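Local structure of serine hydrolase CCSP0084 (Cycloclasticus sp. P1, 4I3F) at residues M148-A153 against Y260-R265; M243-A248 against A269-F274. The protein is a serine hydrolase of the alpha/beta hydrolase fold, probably acting as an esterase or meta-cleavage product hydrolase in a bacterium that degrades polyaromatic hydrocarbons. All coordinates share one frame; numbering follows the deposited sequence.

Interaction 1: residues M148-A153 against Y260-R265; sequences MGPVGA and YYLIDR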
loop_
_atom_site.group_PDB
_atom_site.type_symbol
_atom_site.label_atom_id
_atom_site.label_comp_id
_atom_site.label_asym_id
_atom_site.label_seq_id
_atom_site.Cartn_x
_atom_site.Cartn_y
_atom_site.Cartn_z
ATOM N N MET A 148 -6.770 2.543 -0.671
ATOM C CA MET A 148 -6.405 3.849 -1.207
ATOM C C MET A 148 -5.748 3.616 -2.553
ATOM O O MET A 148 -4.615 3.128 -2.625
ATOM C CB MET A 148 -5.429 4.569 -0.275
ATOM C CG MET A 148 -5.306 6.053 -0.556
ATOM S SD MET A 148 -3.771 6.753 0.116
ATOM C CE MET A 148 -2.568 6.101 -1.038
ATOM N N GLY A 149 -6.470 3.940 -3.619
ATOM C CA GLY A 149 -5.986 3.716 -4.976
ATOM C C GLY A 149 -5.476 2.308 -5.188
ATOM O O GLY A 149 -4.354 2.116 -5.653
ATOM N N PRO A 150 -6.301 1.307 -4.860
ATOM C CA PRO A 150 -5.827 -0.073 -4.864
ATOM C C PRO A 150 -5.700 -0.691 -6.259
ATOM O O PRO A 150 -6.467 -0.360 -7.162
ATOM C CB PRO A 150 -6.928 -0.808 -4.085
ATOM C CG PRO A 150 -8.175 -0.063 -4.444
ATOM C CD PRO A 150 -7.738 1.399 -4.526
ATOM N N VAL A 151 -4.733 -1.595 -6.419
ATOM C CA VAL A 151 -4.772 -2.520 -7.550
ATOM C C VAL A 151 -5.749 -3.628 -7.173
ATOM O O VAL A 151 -6.172 -3.703 -6.021
ATOM C CB VAL A 151 -3.378 -3.086 -7.910
ATOM C CG1 VAL A 151 -2.459 -1.960 -8.374
ATOM C CG2 VAL A 151 -2.744 -3.831 -6.734
ATOM N N GLY A 152 -6.133 -4.468 -8.134
ATOM C CA GLY A 152 -7.108 -5.511 -7.850
ATOM C C GLY A 152 -8.269 -5.523 -8.828
ATOM O O GLY A 152 -9.010 -6.499 -8.897
ATOM N N ALA A 153 -8.427 -4.433 -9.577
ATOM C CA ALA A 153 -9.400 -4.374 -10.667
ATOM C C ALA A 153 -8.649 -4.454 -11.994
ATOM O O ALA A 153 -7.484 -4.076 -12.072
ATOM C CB ALA A 153 -10.204 -3.094 -10.585
ATOM N N TYR A 260 -14.457 2.322 -8.920
ATOM C CA TYR A 260 -15.845 2.069 -9.293
ATOM C C TYR A 260 -16.109 0.582 -9.525
ATOM O O TYR A 260 -17.182 0.067 -9.185
ATOM C CB TYR A 260 -16.186 2.830 -10.566
ATOM C CG TYR A 260 -16.138 4.343 -10.458
ATOM C CD1 TYR A 260 -16.158 5.127 -11.605
ATOM C CD2 TYR A 260 -16.096 4.988 -9.228
ATOM C CE1 TYR A 260 -16.125 6.509 -11.532
ATOM C CE2 TYR A 260 -16.056 6.380 -9.158
ATOM C CZ TYR A 260 -16.076 7.123 -10.302
ATOM O OH TYR A 260 -16.063 8.505 -10.232
ATOM N N TYR A 261 -15.142 -0.099 -10.138
ATOM C CA TYR A 261 -15.224 -1.534 -10.402
ATOM C C TYR A 261 -15.329 -2.298 -9.091
ATOM O O TYR A 261 -16.175 -3.198 -8.949
ATOM C CB TYR A 261 -13.949 -1.969 -11.128
ATOM C CG TYR A 261 -13.904 -3.414 -11.575
ATOM C CD1 TYR A 261 -14.285 -3.775 -12.856
ATOM C CD2 TYR A 261 -13.458 -4.413 -10.717
ATOM C CE1 TYR A 261 -14.231 -5.099 -13.273
ATOM C CE2 TYR A 261 -13.411 -5.735 -11.123
ATOM C CZ TYR A 261 -13.792 -6.072 -12.396
ATOM O OH TYR A 261 -13.732 -7.393 -12.800
ATOM N N LEU A 262 -14.458 -1.951 -8.145
ATOM C CA LEU A 262 -14.415 -2.652 -6.871
ATOM C C LEU A 262 -15.702 -2.441 -6.076
ATOM O O LEU A 262 -16.298 -3.412 -5.590
ATOM C CB LEU A 262 -13.173 -2.268 -6.063
ATOM C CG LEU A 262 -11.859 -2.754 -6.684
ATOM C CD1 LEU A 262 -10.649 -2.115 -6.025
ATOM C CD2 LEU A 262 -11.745 -4.276 -6.610
ATOM N N ILE A 263 -16.174 -1.203 -5.976
ATOM C CA ILE A 263 -17.396 -1.000 -5.190
ATOM C C ILE A 263 -18.643 -1.593 -5.856
ATOM O O ILE A 263 -19.638 -1.866 -5.179
ATOM C CB ILE A 263 -17.590 0.474 -4.699
ATOM C CG1 ILE A 263 -17.913 1.432 -5.843
ATOM C CG2 ILE A 263 -16.373 0.959 -3.920
ATOM C CD1 ILE A 263 -19.370 1.802 -5.898
ATOM N N ASP A 264 -18.584 -1.851 -7.164
ATOM C CA ASP A 264 -19.699 -2.503 -7.849
ATOM C C ASP A 264 -19.775 -3.982 -7.478
ATOM O O ASP A 264 -20.806 -4.625 -7.678
ATOM C CB ASP A 264 -19.561 -2.377 -9.372
ATOM C CG ASP A 264 -20.844 -2.727 -10.110
ATOM O OD1 ASP A 264 -21.912 -2.181 -9.763
ATOM O OD2 ASP A 264 -20.789 -3.553 -11.046
ATOM N N ARG A 265 -18.685 -4.519 -6.934
ATOM C CA ARG A 265 -18.574 -5.966 -6.723
ATOM C C ARG A 265 -18.411 -6.408 -5.272
ATOM O O ARG A 265 -18.737 -7.544 -4.935
ATOM C CB ARG A 265 -17.419 -6.523 -7.552
ATOM C CG ARG A 265 -17.761 -6.622 -9.009
ATOM C CD ARG A 265 -16.524 -6.747 -9.864
ATOM N NE ARG A 265 -16.888 -6.888 -11.270
ATOM C CZ ARG A 265 -17.168 -5.867 -12.070
ATOM N NH1 ARG A 265 -17.116 -4.624 -11.606
ATOM N NH2 ARG A 265 -17.487 -6.091 -13.340
#
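Ala153 and Pro150 meet Tyr261 and Leu262 of helix 257-265, and between them they show how a loop can lean on a helix through apolar contacts alone. The methyl of Ala153 approaches the phenol ring obliquely, its CB 3.5 Å from CD2 of Tyr261. With CG anti to the backbone N (chi1 -176°), the ring of Tyr261 is set beside this methyl. One face of the ring is covered by the guanidinium of Arg265, one turn on: NH1 of Arg265 lies 3.2 Å above the ring plane, over its centre. That same NH1 gives a hydrogen bond to O of Tyr261 at 3.2 Å, the oxygen lying close to the guanidinium plane, and NE of Arg265 forms a salt bridge with Asp233. Deeper in, Leu262 and Pro150 run alongside each other, pointing opposite ways, with CD1 of Leu262 3.6 Å from CG of Pro150. CD2 of Leu262 faces the backbone at Gly152, where a phi of 128° suits a residue without a side chain. Replacing Tyr261 by a serine would probably leave the Ala153 methyl without its ring and the Arg265 guanidinium without the flat surface beneath it. The loop after strand 142-148 of the alpha/beta hydrolase sheet is thus packed on the helix between the last two strands by shape and dispersion, while the polar bonds hold Arg265, over the tyrosine ring and against helix 233-237.

Interaction 2: residues M243-A248 against A269-F274; sequences MLVTHA and AQLHVF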
loop_
_atom_site.group_PDB
_atom_site.type_symbol
_atom_site.label_atom_id
_atom_site.label_comp_id
_atom_site.label_asym_id
_atom_site.label_seq_id
_atom_site.Cartn_x
_atom_site.Cartn_y
_atom_site.Cartn_z
ATOM N N MET A 243 -15.958 -1.968 4.356
ATOM C CA MET A 243 -14.818 -1.431 3.629
ATOM C C MET A 243 -15.051 0.003 3.196
ATOM O O MET A 243 -16.187 0.404 2.922
ATOM C CB MET A 243 -14.539 -2.305 2.393
ATOM C CG MET A 243 -13.312 -1.906 1.585
ATOM S SD MET A 243 -13.168 -2.942 0.113
ATOM C CE MET A 243 -12.665 -4.509 0.811
ATOM N N LEU A 244 -13.970 0.779 3.166
ATOM C CA LEU A 244 -13.975 2.096 2.545
ATOM C C LEU A 244 -12.909 2.128 1.459
ATOM O O LEU A 244 -11.717 1.934 1.737
ATOM C CB LEU A 244 -13.694 3.191 3.578
ATOM C CG LEU A 244 -13.577 4.614 3.022
ATOM C CD1 LEU A 244 -14.856 5.057 2.326
ATOM C CD2 LEU A 244 -13.206 5.583 4.136
ATOM N N VAL A 245 -13.337 2.342 0.215
ATOM C CA VAL A 245 -12.395 2.490 -0.892
ATOM C C VAL A 245 -12.218 3.978 -1.153
ATOM O O VAL A 245 -13.189 4.675 -1.451
ATOM C CB VAL A 245 -12.923 1.809 -2.158
ATOM C CG1 VAL A 245 -11.958 2.021 -3.335
ATOM C CG2 VAL A 245 -13.164 0.309 -1.896
ATOM N N THR A 246 -10.986 4.469 -1.031
ATOM C CA THR A 246 -10.697 5.868 -1.331
ATOM C C THR A 246 -9.861 5.938 -2.590
ATOM O O THR A 246 -9.078 5.036 -2.872
ATOM C CB THR A 246 -9.976 6.583 -0.181
ATOM O OG1 THR A 246 -8.667 6.026 0.012
ATOM C CG2 THR A 246 -10.783 6.442 1.113
ATOM N N HIS A 247 -10.043 6.999 -3.364
ATOM C CA HIS A 247 -9.312 7.122 -4.616
ATOM C C HIS A 247 -9.185 8.572 -5.009
ATOM O O HIS A 247 -10.075 9.384 -4.746
ATOM C CB HIS A 247 -10.045 6.371 -5.728
ATOM C CG HIS A 247 -9.137 5.784 -6.765
ATOM N ND1 HIS A 247 -8.837 4.440 -6.807
ATOM C CD2 HIS A 247 -8.476 6.349 -7.804
ATOM C CE1 HIS A 247 -8.016 4.203 -7.818
ATOM N NE2 HIS A 247 -7.787 5.344 -8.442
ATOM N N ALA A 248 -8.075 8.907 -5.655
ATOM C CA ALA A 248 -7.890 10.255 -6.173
ATOM C C ALA A 248 -8.509 10.359 -7.550
ATOM O O ALA A 248 -8.245 9.518 -8.410
ATOM C CB ALA A 248 -6.427 10.571 -6.256
ATOM N N ALA A 269 -18.771 -2.281 0.699
ATOM C CA ALA A 269 -17.788 -1.244 0.428
ATOM C C ALA A 269 -18.433 0.108 0.114
ATOM O O ALA A 269 -19.245 0.218 -0.819
ATOM C CB ALA A 269 -16.913 -1.678 -0.719
ATOM N N GLN A 270 -18.060 1.135 0.879
ATOM C CA GLN A 270 -18.391 2.519 0.531
ATOM C C GLN A 270 -17.263 3.091 -0.296
ATOM O O GLN A 270 -16.156 2.540 -0.299
ATOM C CB GLN A 270 -18.510 3.371 1.793
ATOM C CG GLN A 270 -19.686 3.081 2.691
ATOM C CD GLN A 270 -19.543 3.795 4.033
ATOM O OE1 GLN A 270 -19.306 5.002 4.084
ATOM N NE2 GLN A 270 -19.653 3.043 5.116
ATOM N N LEU A 271 -17.524 4.209 -0.975
ATOM C CA LEU A 271 -16.519 4.852 -1.819
ATOM C C LEU A 271 -16.333 6.310 -1.427
ATOM O O LEU A 271 -17.300 6.989 -1.138
ATOM C CB LEU A 271 -16.997 4.814 -3.273
ATOM C CG LEU A 271 -16.127 5.541 -4.301
ATOM C CD1 LEU A 271 -14.785 4.856 -4.480
ATOM C CD2 LEU A 271 -16.870 5.644 -5.640
ATOM N N HIS A 272 -15.095 6.798 -1.439
ATOM C CA HIS A 272 -14.869 8.234 -1.350
ATOM C C HIS A 272 -13.820 8.653 -2.363
ATOM O O HIS A 272 -12.732 8.070 -2.407
ATOM C CB HIS A 272 -14.411 8.648 0.056
ATOM C CG HIS A 272 -14.620 10.105 0.344
ATOM N ND1 HIS A 272 -15.753 10.583 0.970
ATOM C CD2 HIS A 272 -13.860 11.192 0.067
ATOM C CE1 HIS A 272 -15.679 11.898 1.071
ATOM N NE2 HIS A 272 -14.536 12.293 0.542
ATOM N N VAL A 273 -14.146 9.648 -3.186
ATOM C CA VAL A 273 -13.211 10.130 -4.199
ATOM C C VAL A 273 -12.844 11.579 -3.917
ATOM O O VAL A 273 -13.728 12.417 -3.755
ATOM C CB VAL A 273 -13.815 10.023 -5.618
ATOM C CG1 VAL A 273 -12.797 10.469 -6.672
ATOM C CG2 VAL A 273 -14.253 8.591 -5.914
ATOM N N PHE A 274 -11.544 11.869 -3.874
ATOM C CA PHE A 274 -11.059 13.229 -3.649
ATOM C C PHE A 274 -10.692 13.923 -4.955
ATOM O O PHE A 274 -10.011 13.354 -5.809
ATOM C CB PHE A 274 -9.830 13.221 -2.737
ATOM C CG PHE A 274 -10.125 12.812 -1.321
ATOM C CD1 PHE A 274 -10.626 13.732 -0.413
ATOM C CD2 PHE A 274 -9.880 11.516 -0.894
ATOM C CE1 PHE A 274 -10.894 13.361 0.906
ATOM C CE2 PHE A 274 -10.141 11.135 0.422
ATOM C CZ PHE A 274 -10.647 12.064 1.320
#
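Met243 and Ala269 begin a run of six parallel bridges that pairs strand 243-248 with strand 269-274. Five backbone hydrogen bonds carry the pairing, in the staggered pattern of parallel strands: Val245 bonds to both neighbours of Leu271 and His247 to both neighbours of Val273, while Met243 O accepts from Gln270 N. The bond from Val245 N to Gln270 O is 2.9 Å long and essentially straight at 179°, whereas that from His247 N to His272 O is more bent, at 143°. Weaker CA-H...O contacts fill in between, the shortest from Thr246 CA to His272 O at 3.2 Å. Side-chain packing follows on both faces. On one, CB of Ala269 lies 4.0 Å from both CB and SD of Met243, CG1 of Val245 lies 4.2 Å from CD1 of Leu271, and the same CD1 leans over the backbone to 3.4 Å from Val245 O. On the other, Leu244 crosses Gln270 at an angle, its CD1 4.1 Å from Gln270 CB. The polar ends turn to other parts of the chain: Thr246 OG1 bonds to Leu147 O and His247 NE2 to Ile254 O. This last parallel pair supplies the two strands of a beta-alpha-beta unit, joined by helix 257-265, which covers the Val245 and Leu271 face; helix 286-298 covers the Leu244 and His272 face, and strand 142-148 flanks the inner strand.

Helix 257-265 ties the two contacts together: it connects the strands of interaction 2 in the chain and supplies one side of interaction 1, whose other side is the loop after strand 142-148. Interaction 1 is small and mostly buried, resting on apolar side chains. Interaction 2 is larger and built on backbone hydrogen bonds; its inner strand is buried, but strand 269-274, an outermost strand of the sheet, is partly exposed. The centres of interactions 1 and 2 lie about 9 Å apart, and the two touch directly. Gly149 N probably hydrogen-bonds to Thr246 O at 2.9 Å, carrying the sheet's pairing into the start of the loop, while Tyr260 of the helix packs on Leu271 of strand 269-274.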